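Local atomic coordinates of type C neurotoxin (Clostridium botulinum, PDB entry 4F83), a protein that probably binds receptors on nerve cells, as the receptor-binding part of a clostridial neurotoxin, so that the toxin can attach to its target neurons. Residues 111-116 / 145-150; 53-58 / 176-181; 75-80 / 139-144; 30-35 / 46-51. All coordinates share one frame; numbering follows the deposited sequence.

Contact 1 (111-116 / 145-150)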
# COMPACT_ATOMS: atom_id res chain seq x y z
N TRP A 111 -2.38 -13.71 -15.76
CA TRP A 111 -3.70 -14.32 -15.82
C TRP A 111 -3.72 -15.21 -17.03
O TRP A 111 -3.35 -14.78 -18.12
CB TRP A 111 -4.75 -13.23 -15.97
CG TRP A 111 -6.13 -13.73 -16.35
CD1 TRP A 111 -6.66 -13.77 -17.59
CD2 TRP A 111 -7.15 -14.16 -15.46
NE1 TRP A 111 -7.97 -14.21 -17.55
CE2 TRP A 111 -8.29 -14.48 -16.25
CE3 TRP A 111 -7.22 -14.33 -14.07
CZ2 TRP A 111 -9.48 -14.96 -15.70
CZ3 TRP A 111 -8.43 -14.79 -13.52
CH2 TRP A 111 -9.54 -15.10 -14.34
N ILE A 112 -4.15 -16.46 -16.83
CA ILE A 112 -4.13 -17.49 -17.89
C ILE A 112 -5.55 -17.99 -18.09
O ILE A 112 -6.22 -18.37 -17.11
CB ILE A 112 -3.27 -18.70 -17.42
CG1 ILE A 112 -1.87 -18.25 -16.99
CG2 ILE A 112 -3.24 -19.80 -18.48
CD1 ILE A 112 -1.12 -17.63 -18.02
N LEU A 113 -6.00 -18.03 -19.34
CA LEU A 113 -7.29 -18.66 -19.68
C LEU A 113 -7.00 -19.79 -20.69
O LEU A 113 -6.37 -19.55 -21.71
CB LEU A 113 -8.21 -17.63 -20.34
CG LEU A 113 -9.64 -18.09 -20.65
CD1 LEU A 113 -10.37 -18.43 -19.39
CD2 LEU A 113 -10.41 -16.98 -21.42
N GLN A 114 -7.50 -20.98 -20.40
CA GLN A 114 -7.09 -22.20 -21.12
C GLN A 114 -8.30 -22.99 -21.63
O GLN A 114 -9.27 -23.23 -20.88
CB GLN A 114 -6.26 -23.06 -20.17
CG GLN A 114 -5.63 -24.29 -20.80
CD GLN A 114 -4.53 -24.82 -19.95
OE1 GLN A 114 -3.52 -24.15 -19.75
NE2 GLN A 114 -4.72 -26.01 -19.42
N ASP A 115 -8.23 -23.42 -22.88
CA ASP A 115 -9.35 -24.16 -23.50
C ASP A 115 -9.21 -25.66 -23.32
O ASP A 115 -8.24 -26.13 -22.73
CB ASP A 115 -9.57 -23.74 -24.95
CG ASP A 115 -8.51 -24.28 -25.92
OD1 ASP A 115 -7.78 -25.24 -25.60
OD2 ASP A 115 -8.41 -23.71 -27.03
N ILE A 116 -10.20 -26.39 -23.82
CA ILE A 116 -10.26 -27.83 -23.58
C ILE A 116 -9.19 -28.64 -24.31
O ILE A 116 -9.07 -29.84 -24.08
CB ILE A 116 -11.69 -28.39 -23.80
CG1 ILE A 116 -12.28 -27.93 -25.14
CG2 ILE A 116 -12.60 -27.93 -22.67
CD1 ILE A 116 -11.57 -28.45 -26.44
N ILE A 145 -9.40 -8.06 -13.95
CA ILE A 145 -9.29 -8.74 -15.23
C ILE A 145 -10.73 -8.79 -15.77
O ILE A 145 -11.68 -9.21 -15.05
CB ILE A 145 -8.76 -10.19 -15.11
CG1 ILE A 145 -7.34 -10.23 -14.50
CG2 ILE A 145 -8.74 -10.85 -16.48
CD1 ILE A 145 -7.36 -10.69 -13.07
N THR A 146 -10.91 -8.33 -17.00
CA THR A 146 -12.24 -8.52 -17.63
C THR A 146 -12.08 -9.48 -18.82
O THR A 146 -11.00 -9.56 -19.44
CB THR A 146 -12.92 -7.19 -18.03
OG1 THR A 146 -12.18 -6.57 -19.10
CG2 THR A 146 -13.04 -6.18 -16.83
N ASN A 147 -13.14 -10.26 -19.08
CA ASN A 147 -13.09 -11.25 -20.16
C ASN A 147 -14.40 -11.19 -20.93
O ASN A 147 -15.47 -11.16 -20.32
CB ASN A 147 -12.91 -12.69 -19.62
CG ASN A 147 -11.72 -12.84 -18.66
OD1 ASN A 147 -10.61 -13.15 -19.08
ND2 ASN A 147 -11.96 -12.62 -17.34
N ASN A 148 -14.31 -11.18 -22.25
CA ASN A 148 -15.48 -11.33 -23.08
C ASN A 148 -15.13 -12.35 -24.15
O ASN A 148 -14.23 -12.14 -24.97
CB ASN A 148 -15.90 -10.00 -23.72
CG ASN A 148 -17.30 -10.05 -24.28
OD1 ASN A 148 -17.66 -10.98 -24.99
ND2 ASN A 148 -18.12 -9.06 -23.91
N ILE A 149 -15.77 -13.51 -24.07
CA ILE A 149 -15.25 -14.71 -24.71
C ILE A 149 -15.28 -14.56 -26.23
O ILE A 149 -14.58 -15.29 -26.95
CB ILE A 149 -16.03 -15.98 -24.23
CG1 ILE A 149 -15.21 -17.28 -24.45
CG2 ILE A 149 -17.41 -16.02 -24.88
CD1 ILE A 149 -13.92 -17.38 -23.64
N MET A 150 -16.06 -13.58 -26.72
CA MET A 150 -16.12 -13.26 -28.14
C MET A 150 -15.10 -12.20 -28.57
O MET A 150 -15.09 -11.78 -29.74
CB MET A 150 -17.52 -12.77 -28.52
CG MET A 150 -18.66 -13.62 -27.99
SD MET A 150 -18.74 -15.21 -28.86
CE MET A 150 -19.35 -14.68 -30.48
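Ile145 rests its CG2 methyl on the indole of Trp111, a CH-pi contact between the two facing sheets of a beta sandwich. The methyl lies 3.6 Å from the centroid of the five-membered ring, only 7° off the ring normal, while CD1 of Ile145 extends along the same ring system to 3.8 Å from Trp111 CE3. With Trp111 CG anti to the backbone N (chi1 167°), the indole projects toward strand 145-148. Its NE1 then gives a weak, bent hydrogen bond to Asn147 OD1, 3.2 Å long. Farther along, Leu113 CD2 meets Ile149 CD1 at 4.2 Å, the two side chains crossing at about a right angle.

A second shell surrounds these groups. Trp100 stacks on Trp111, Met153 touches Trp111, Leu113 and Asn147, and the amide nitrogen ND2 of Asn147 is bonded to Ser69 OG, which would help hold OD1 toward the indole. The strand axes, 10.0 Å apart and inclined by 21°, mark face-to-face packing of two sheets rather than pairing within one. Most of the touching atoms are apolar and the one hydrogen bond across is weak, so the buried amide of Asn147 has its firmer partner in Ser69.

Contact 2 (53-58 / 176-181)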
# COMPACT_ATOMS: atom_id res chain seq x y z
N ILE A 53 -10.32 -23.15 -0.39
CA ILE A 53 -10.97 -23.88 -1.46
C ILE A 53 -12.40 -23.37 -1.57
O ILE A 53 -13.18 -23.50 -0.64
CB ILE A 53 -10.95 -25.43 -1.21
CG1 ILE A 53 -9.49 -25.92 -1.14
CG2 ILE A 53 -11.66 -26.17 -2.33
CD1 ILE A 53 -9.36 -27.33 -0.63
N VAL A 54 -12.72 -22.75 -2.69
CA VAL A 54 -14.06 -22.26 -2.96
C VAL A 54 -14.76 -23.19 -3.93
O VAL A 54 -14.21 -23.50 -4.99
CB VAL A 54 -14.03 -20.81 -3.53
CG1 VAL A 54 -15.43 -20.32 -3.88
CG2 VAL A 54 -13.38 -19.86 -2.49
N ASN A 55 -15.97 -23.63 -3.57
CA ASN A 55 -16.83 -24.36 -4.48
C ASN A 55 -18.11 -23.59 -4.77
O ASN A 55 -18.97 -23.44 -3.90
CB ASN A 55 -17.15 -25.77 -3.94
CG ASN A 55 -16.09 -26.76 -4.32
OD1 ASN A 55 -16.06 -27.25 -5.45
ND2 ASN A 55 -15.13 -26.98 -3.43
N LEU A 56 -18.22 -23.09 -6.01
CA LEU A 56 -19.40 -22.34 -6.41
C LEU A 56 -20.58 -23.25 -6.53
O LEU A 56 -20.42 -24.42 -6.87
CB LEU A 56 -19.17 -21.65 -7.76
CG LEU A 56 -18.05 -20.63 -7.84
CD1 LEU A 56 -17.97 -20.10 -9.27
CD2 LEU A 56 -18.29 -19.51 -6.86
N ASN A 57 -21.77 -22.70 -6.23
CA ASN A 57 -23.02 -23.33 -6.64
C ASN A 57 -22.90 -23.45 -8.13
O ASN A 57 -22.87 -22.44 -8.86
CB ASN A 57 -24.23 -22.47 -6.26
CG ASN A 57 -25.52 -23.00 -6.83
OD1 ASN A 57 -25.55 -23.53 -7.94
ND2 ASN A 57 -26.60 -22.89 -6.06
N ASN A 58 -22.76 -24.68 -8.58
CA ASN A 58 -22.52 -24.96 -9.96
C ASN A 58 -23.49 -24.27 -10.90
O ASN A 58 -23.12 -23.92 -12.02
CB ASN A 58 -22.59 -26.47 -10.23
CG ASN A 58 -21.93 -26.85 -11.55
OD1 ASN A 58 -20.85 -26.34 -11.87
ND2 ASN A 58 -22.58 -27.72 -12.32
N ASP A 176 -14.52 -24.06 -14.14
CA ASP A 176 -14.37 -24.99 -13.01
C ASP A 176 -15.14 -24.34 -11.85
O ASP A 176 -14.93 -23.17 -11.54
CB ASP A 176 -12.85 -25.04 -12.72
CG ASP A 176 -12.44 -26.01 -11.62
OD1 ASP A 176 -13.32 -26.63 -10.94
OD2 ASP A 176 -11.19 -26.11 -11.42
N LYS A 177 -16.06 -25.10 -11.25
CA LYS A 177 -16.81 -24.57 -10.11
C LYS A 177 -15.91 -24.44 -8.87
O LYS A 177 -16.26 -23.74 -7.91
CB LYS A 177 -18.04 -25.45 -9.83
CG LYS A 177 -17.72 -26.74 -9.11
CD LYS A 177 -19.02 -27.51 -8.77
CE LYS A 177 -18.72 -28.85 -8.07
NZ LYS A 177 -18.17 -28.66 -6.69
N THR A 178 -14.77 -25.14 -8.88
CA THR A 178 -13.81 -25.06 -7.76
C THR A 178 -12.69 -24.04 -8.06
O THR A 178 -12.15 -23.98 -9.18
CB THR A 178 -13.16 -26.43 -7.49
OG1 THR A 178 -14.18 -27.43 -7.35
CG2 THR A 178 -12.32 -26.41 -6.21
N ILE A 179 -12.32 -23.26 -7.03
CA ILE A 179 -11.25 -22.27 -7.14
C ILE A 179 -10.38 -22.46 -5.92
O ILE A 179 -10.87 -22.39 -4.79
CB ILE A 179 -11.81 -20.86 -7.10
CG1 ILE A 179 -12.87 -20.69 -8.21
CG2 ILE A 179 -10.66 -19.80 -7.19
CD1 ILE A 179 -13.71 -19.45 -8.05
N VAL A 180 -9.10 -22.73 -6.14
CA VAL A 180 -8.16 -22.99 -5.04
C VAL A 180 -7.13 -21.88 -4.92
O VAL A 180 -6.39 -21.60 -5.87
CB VAL A 180 -7.49 -24.35 -5.19
CG1 VAL A 180 -6.46 -24.58 -4.05
CG2 VAL A 180 -8.55 -25.49 -5.25
N PHE A 181 -7.09 -21.26 -3.75
CA PHE A 181 -6.15 -20.19 -3.46
C PHE A 181 -5.05 -20.82 -2.65
O PHE A 181 -5.33 -21.48 -1.65
CB PHE A 181 -6.84 -19.14 -2.57
CG PHE A 181 -7.90 -18.32 -3.26
CD1 PHE A 181 -9.19 -18.82 -3.43
CD2 PHE A 181 -7.60 -17.03 -3.72
CE1 PHE A 181 -10.20 -18.02 -4.07
CE2 PHE A 181 -8.60 -16.24 -4.35
CZ PHE A 181 -9.89 -16.74 -4.51
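Asn55 OD1 accepts two side-chain hydrogen bonds, one from Thr178 OG1 at 2.7 Å and one from Lys177 NZ at 2.8 Å, and the donors come from opposite faces of the amide plane. They lie 36° and 43° out of that plane, one on each face, and neither uses a lone-pair direction, so the oxygen is held between a hydroxyl and an ammonium group. The lysine positive charge would be expected to polarise the amide carbonyl. Thr178 and Asn55 lie side by side, pointing the same way, as partners of a non-hydrogen-bonded antiparallel pair. Lys177 instead loops over from just before the strand, its chain extended beyond CG until a bend at chi4 (69°) turns NZ onto the oxygen, and its CB runs 3.6 Å from Asn58 OD1.

Beneath this polar cluster is a regular antiparallel ladder. Val54 and Ile179 exchange N-H···O=C bonds of 2.8 Å each way, and Leu56 N continues the pattern to Lys177 O. Before the strand begins, Asp176 OD1 accepts from Thr178 N in an Asx turn and also forms a salt bridge with Lys95.

Ile53 and Val180 share the face that carries Asn55, whereas Val54 and Ile179 point to the other, where both touch Leu8 of strand 6-13. Strand 51-55 is the middle member of a three-stranded sheet, between strands 26-30 and 178-181, and Phe181 meets Phe43 and Phe198 edge-to-face.

Contact 3 (75-80 / 139-144)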
# COMPACT_ATOMS: atom_id res chain seq x y z
N ILE A 75 -3.75 -7.32 -4.29
CA ILE A 75 -2.67 -8.27 -3.98
C ILE A 75 -1.43 -7.53 -3.50
O ILE A 75 -1.17 -6.38 -3.90
CB ILE A 75 -2.39 -9.18 -5.22
CG1 ILE A 75 -1.51 -10.40 -4.86
CG2 ILE A 75 -1.85 -8.37 -6.44
CD1 ILE A 75 -1.49 -11.44 -6.04
N LYS A 76 -0.68 -8.22 -2.65
CA LYS A 76 0.55 -7.69 -2.08
C LYS A 76 1.53 -8.85 -2.00
O LYS A 76 1.26 -9.85 -1.33
CB LYS A 76 0.27 -7.10 -0.69
CG LYS A 76 1.53 -6.66 0.13
CD LYS A 76 1.06 -5.89 1.40
CE LYS A 76 2.24 -5.55 2.33
NZ LYS A 76 2.87 -6.80 2.87
N ILE A 77 2.62 -8.74 -2.75
CA ILE A 77 3.53 -9.88 -2.95
C ILE A 77 4.87 -9.61 -2.33
O ILE A 77 5.52 -8.61 -2.64
CB ILE A 77 3.67 -10.23 -4.46
CG1 ILE A 77 2.28 -10.45 -5.07
CG2 ILE A 77 4.54 -11.51 -4.61
CD1 ILE A 77 2.17 -10.10 -6.56
N SER A 78 5.31 -10.52 -1.46
CA SER A 78 6.58 -10.31 -0.73
C SER A 78 7.78 -10.08 -1.66
O SER A 78 7.80 -10.53 -2.83
CB SER A 78 6.89 -11.46 0.24
OG SER A 78 7.22 -12.65 -0.47
N LYS A 79 8.78 -9.39 -1.13
CA LYS A 79 10.03 -9.19 -1.88
C LYS A 79 10.63 -10.57 -2.24
O LYS A 79 11.08 -10.81 -3.38
CB LYS A 79 11.01 -8.36 -1.06
CG LYS A 79 12.41 -8.25 -1.69
CD LYS A 79 13.31 -7.34 -0.83
CE LYS A 79 13.69 -8.03 0.47
NZ LYS A 79 14.63 -7.20 1.23
N ASP A 80 10.64 -11.48 -1.26
CA ASP A 80 11.15 -12.84 -1.46
C ASP A 80 10.54 -13.50 -2.71
O ASP A 80 11.26 -14.05 -3.55
CB ASP A 80 10.85 -13.69 -0.21
CG ASP A 80 11.62 -14.99 -0.18
OD1 ASP A 80 12.10 -15.43 -1.26
OD2 ASP A 80 11.80 -15.55 0.92
N LYS A 139 3.88 -4.09 -2.23
CA LYS A 139 2.86 -3.03 -2.05
C LYS A 139 1.51 -3.54 -2.51
O LYS A 139 1.42 -4.24 -3.51
CB LYS A 139 3.22 -1.77 -2.86
CG LYS A 139 4.56 -1.14 -2.48
CD LYS A 139 4.85 0.13 -3.31
CE LYS A 139 6.27 0.65 -3.02
NZ LYS A 139 6.54 1.87 -3.79
N TRP A 140 0.46 -3.18 -1.76
CA TRP A 140 -0.91 -3.48 -2.23
C TRP A 140 -1.17 -2.79 -3.58
O TRP A 140 -0.98 -1.56 -3.72
CB TRP A 140 -1.95 -2.97 -1.22
CG TRP A 140 -2.03 -3.71 0.05
CD1 TRP A 140 -1.48 -3.34 1.26
CD2 TRP A 140 -2.73 -4.94 0.29
NE1 TRP A 140 -1.81 -4.27 2.23
CE2 TRP A 140 -2.57 -5.26 1.66
CE3 TRP A 140 -3.44 -5.82 -0.54
CZ2 TRP A 140 -3.13 -6.41 2.23
CZ3 TRP A 140 -4.03 -6.96 0.04
CH2 TRP A 140 -3.85 -7.25 1.40
N PHE A 141 -1.64 -3.55 -4.56
CA PHE A 141 -2.17 -2.94 -5.77
C PHE A 141 -3.45 -3.62 -6.20
O PHE A 141 -3.69 -4.77 -5.86
CB PHE A 141 -1.12 -2.87 -6.92
CG PHE A 141 -0.60 -4.23 -7.42
CD1 PHE A 141 0.51 -4.86 -6.80
CD2 PHE A 141 -1.14 -4.81 -8.57
CE1 PHE A 141 1.03 -6.04 -7.32
CE2 PHE A 141 -0.63 -6.02 -9.07
CZ PHE A 141 0.45 -6.62 -8.45
N PHE A 142 -4.28 -2.87 -6.91
CA PHE A 142 -5.63 -3.35 -7.27
C PHE A 142 -5.64 -3.94 -8.68
O PHE A 142 -5.23 -3.29 -9.64
CB PHE A 142 -6.64 -2.19 -7.15
CG PHE A 142 -8.04 -2.57 -7.53
CD1 PHE A 142 -8.71 -3.64 -6.88
CD2 PHE A 142 -8.73 -1.85 -8.53
CE1 PHE A 142 -10.04 -3.99 -7.24
CE2 PHE A 142 -10.05 -2.20 -8.88
CZ PHE A 142 -10.71 -3.24 -8.22
N VAL A 143 -6.10 -5.18 -8.80
CA VAL A 143 -6.09 -5.89 -10.09
C VAL A 143 -7.52 -6.07 -10.56
O VAL A 143 -8.43 -6.40 -9.77
CB VAL A 143 -5.47 -7.29 -9.92
CG1 VAL A 143 -5.58 -8.13 -11.27
CG2 VAL A 143 -4.00 -7.15 -9.47
N THR A 144 -7.74 -5.85 -11.84
CA THR A 144 -9.04 -6.25 -12.41
C THR A 144 -8.81 -6.88 -13.76
O THR A 144 -8.08 -6.33 -14.61
CB THR A 144 -10.00 -5.06 -12.58
OG1 THR A 144 -10.04 -4.28 -11.38
CG2 THR A 144 -11.43 -5.58 -12.88
O HOH W 1 2.79 -6.41 -4.39
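Ile75 presses its CG2 methyl onto the face of the Phe141 ring, a small bump set against a flat plate. The methyl is 3.8 Å from the ring centroid, 20° off the normal and offset toward the rim, where CZ is the nearest carbon at 3.5 Å. Phe141 CG sits between its own backbone N and carbonyl carbon (chi1 62°), which swings the ring back over Ile75 so that the two side chains run together. The same methyl is wedged against Val143 CG2 at 3.9 Å, and Ile77 CD1 approaches the Phe141 ring from an oblique direction. One methyl is therefore cupped by an aromatic face and a valine branch.

A second plate receives a lysine. The aliphatic part of Lys76 lies across the indole of Trp140, with CB 3.8 Å above the plane over its centre and CD 3.6 Å from the centroid of the five-membered ring. The chain stays extended until chi4, and the ammonium passes beyond the indole to a hydrogen bond with Asn138 OD1 and a salt bridge with Asp409; Trp140 NE1 is satisfied by Asn229.

The backbones pair through reciprocal bonds between Ile75 and Phe141. Beyond Lys76 and Trp140 direct pairing gives way to a water that links the two backbones, accepting from Ile77 N and donating to Lys139 O at 2.7 Å.

In the jelly-roll domain, strand 68-77 lies between strands 141-148 and 192-201. Strand 152-157 flanks Phe141 and Val143 through Ile157, and helix 207-217 packs against Phe142 and Thr144.

Contact 4 (30-35 / 46-51)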
# COMPACT_ATOMS: atom_id res chain seq x y z
N GLU A 30 -7.87 -24.19 4.85
CA GLU A 30 -6.97 -25.30 5.19
C GLU A 30 -5.59 -24.78 5.60
O GLU A 30 -5.08 -23.82 5.02
CB GLU A 30 -6.82 -26.27 4.02
CG GLU A 30 -8.09 -27.00 3.65
CD GLU A 30 -7.88 -28.08 2.61
OE1 GLU A 30 -8.76 -28.97 2.49
OE2 GLU A 30 -6.84 -28.04 1.89
N GLY A 31 -4.98 -25.43 6.59
CA GLY A 31 -3.68 -24.98 7.07
C GLY A 31 -3.73 -23.56 7.61
O GLY A 31 -4.77 -23.10 8.06
N ASP A 32 -2.60 -22.85 7.52
CA ASP A 32 -2.42 -21.55 8.19
C ASP A 32 -2.93 -20.37 7.38
O ASP A 32 -2.14 -19.56 6.87
CB ASP A 32 -0.93 -21.33 8.55
CG ASP A 32 -0.66 -19.99 9.25
OD1 ASP A 32 0.52 -19.57 9.32
OD2 ASP A 32 -1.63 -19.34 9.73
N VAL A 33 -4.25 -20.26 7.26
CA VAL A 33 -4.80 -19.10 6.62
C VAL A 33 -5.07 -18.08 7.69
O VAL A 33 -5.95 -18.28 8.51
CB VAL A 33 -6.13 -19.39 5.87
CG1 VAL A 33 -6.44 -18.25 4.93
CG2 VAL A 33 -6.05 -20.70 5.11
N GLN A 34 -4.31 -16.99 7.69
CA GLN A 34 -4.62 -15.84 8.52
C GLN A 34 -5.51 -14.98 7.67
O GLN A 34 -5.15 -14.69 6.51
CB GLN A 34 -3.36 -15.04 8.88
CG GLN A 34 -2.24 -15.84 9.52
CD GLN A 34 -0.90 -15.08 9.51
OE1 GLN A 34 -0.84 -13.87 9.16
NE2 GLN A 34 0.16 -15.78 9.88
N VAL A 35 -6.71 -14.66 8.19
CA VAL A 35 -7.68 -13.78 7.54
C VAL A 35 -7.89 -12.53 8.40
O VAL A 35 -7.72 -12.59 9.64
CB VAL A 35 -9.08 -14.47 7.35
CG1 VAL A 35 -8.97 -15.70 6.46
CG2 VAL A 35 -9.69 -14.82 8.69
N SER A 46 0.97 -18.39 2.15
CA SER A 46 2.40 -18.55 2.43
C SER A 46 2.91 -19.93 2.08
O SER A 46 2.15 -20.83 1.68
CB SER A 46 2.71 -18.25 3.91
OG SER A 46 2.16 -19.23 4.76
N SER A 47 4.22 -20.09 2.25
CA SER A 47 4.89 -21.36 2.03
C SER A 47 4.52 -22.38 3.12
O SER A 47 5.03 -23.49 3.12
CB SER A 47 6.39 -21.11 2.02
OG SER A 47 6.76 -20.32 3.13
N SER A 48 3.65 -21.97 4.04
CA SER A 48 2.93 -22.89 4.93
C SER A 48 2.16 -23.92 4.13
O SER A 48 1.90 -25.04 4.61
CB SER A 48 1.91 -22.09 5.77
OG SER A 48 1.32 -22.91 6.77
N GLY A 49 1.80 -23.54 2.91
CA GLY A 49 0.96 -24.35 2.01
C GLY A 49 -0.52 -24.26 2.36
O GLY A 49 -1.32 -25.12 1.95
N ASP A 50 -0.88 -23.24 3.14
CA ASP A 50 -2.30 -22.96 3.45
C ASP A 50 -3.11 -22.72 2.18
O ASP A 50 -2.57 -22.30 1.16
CB ASP A 50 -2.46 -21.79 4.44
CG ASP A 50 -2.12 -20.44 3.84
OD1 ASP A 50 -0.95 -20.23 3.43
OD2 ASP A 50 -3.02 -19.55 3.81
N LYS A 51 -4.40 -23.07 2.25
CA LYS A 51 -5.27 -23.05 1.06
C LYS A 51 -6.63 -22.53 1.43
O LYS A 51 -7.10 -22.76 2.54
CB LYS A 51 -5.45 -24.45 0.49
CG LYS A 51 -4.24 -25.04 -0.21
CD LYS A 51 -4.60 -26.39 -0.83
CE LYS A 51 -3.36 -27.25 -1.11
NZ LYS A 51 -2.23 -26.47 -1.71
O HOH W 2 0.55 -18.20 6.33
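Glu30 and Lys51 are joined by two backbone hydrogen bonds, Glu30 N to Lys51 O at 2.8 Å and Lys51 N to Glu30 O at 2.9 Å, an antiparallel hydrogen-bonded pair. Asp50, beside this pair, turns one oxygen, OD1, back to its own segment, while OD2 lies against Val33. OD1 accepts from Ser46 N at 3.0 Å, using the syn lone pair, with a nearly straight N-H···O angle of 169°. Asp50 CG stands between its backbone N and carbonyl carbon (chi1 71°), which brings the carboxylate back over the turn it closes. Ser46 OG accepts from Ser48 N, forming an ST turn, and a water donates to Asp32 O.

Here the pairing of strands 26-30 and 51-55 in the three-stranded sheet ends and the loops begin. Residues 46-51 link strands 42-46 and 51-55 through a turn closed by Gly49 N and Ser46 O, with Gly49 at positive phi. Asp32 centres an inverse gamma turn closed by Val33 N and Gly31 O; a CB on Gly31 would come close to Asp50 CA.

Asp50 packs against the Asp32 backbone without a hydrogen bond there, its CG 3.2 Å from Asp32 O. Val33 CG2 lies 3.5 Å from Asp50 OD2, the two side chains crossing at about a right angle. Asp32 CB rests 3.3 Å from Ser48 OG. On the face that carries Glu30 and Lys51, Glu30 OE2 passes Lys51 CD at 3.9 Å, but the lysine tip turns off, leaving NZ 6.1 Å from Glu30 OE2.

The chemistry of the four contacts varies with their burial. Contacts 1 and 3 are core and share strand 141-148, yet contact 1 uses it to face another sheet, whereas contact 3 pairs it with its neighbour 68-77; both rely on aliphatic groups laid over aromatic faces. Contact 2 is partly buried and combines a strand ladder with a polar cluster on one side. Contact 4 lies at the surface and depends on backbone bonds, turns and a carboxylate bonded within its own loop. Contacts 2 and 4 both involve strand 51-55 and touch directly, Ile53 CD1 lying 3.6 Å from Glu30 OE1, whereas contacts 1 and 4 are about 28 Å apart between centres.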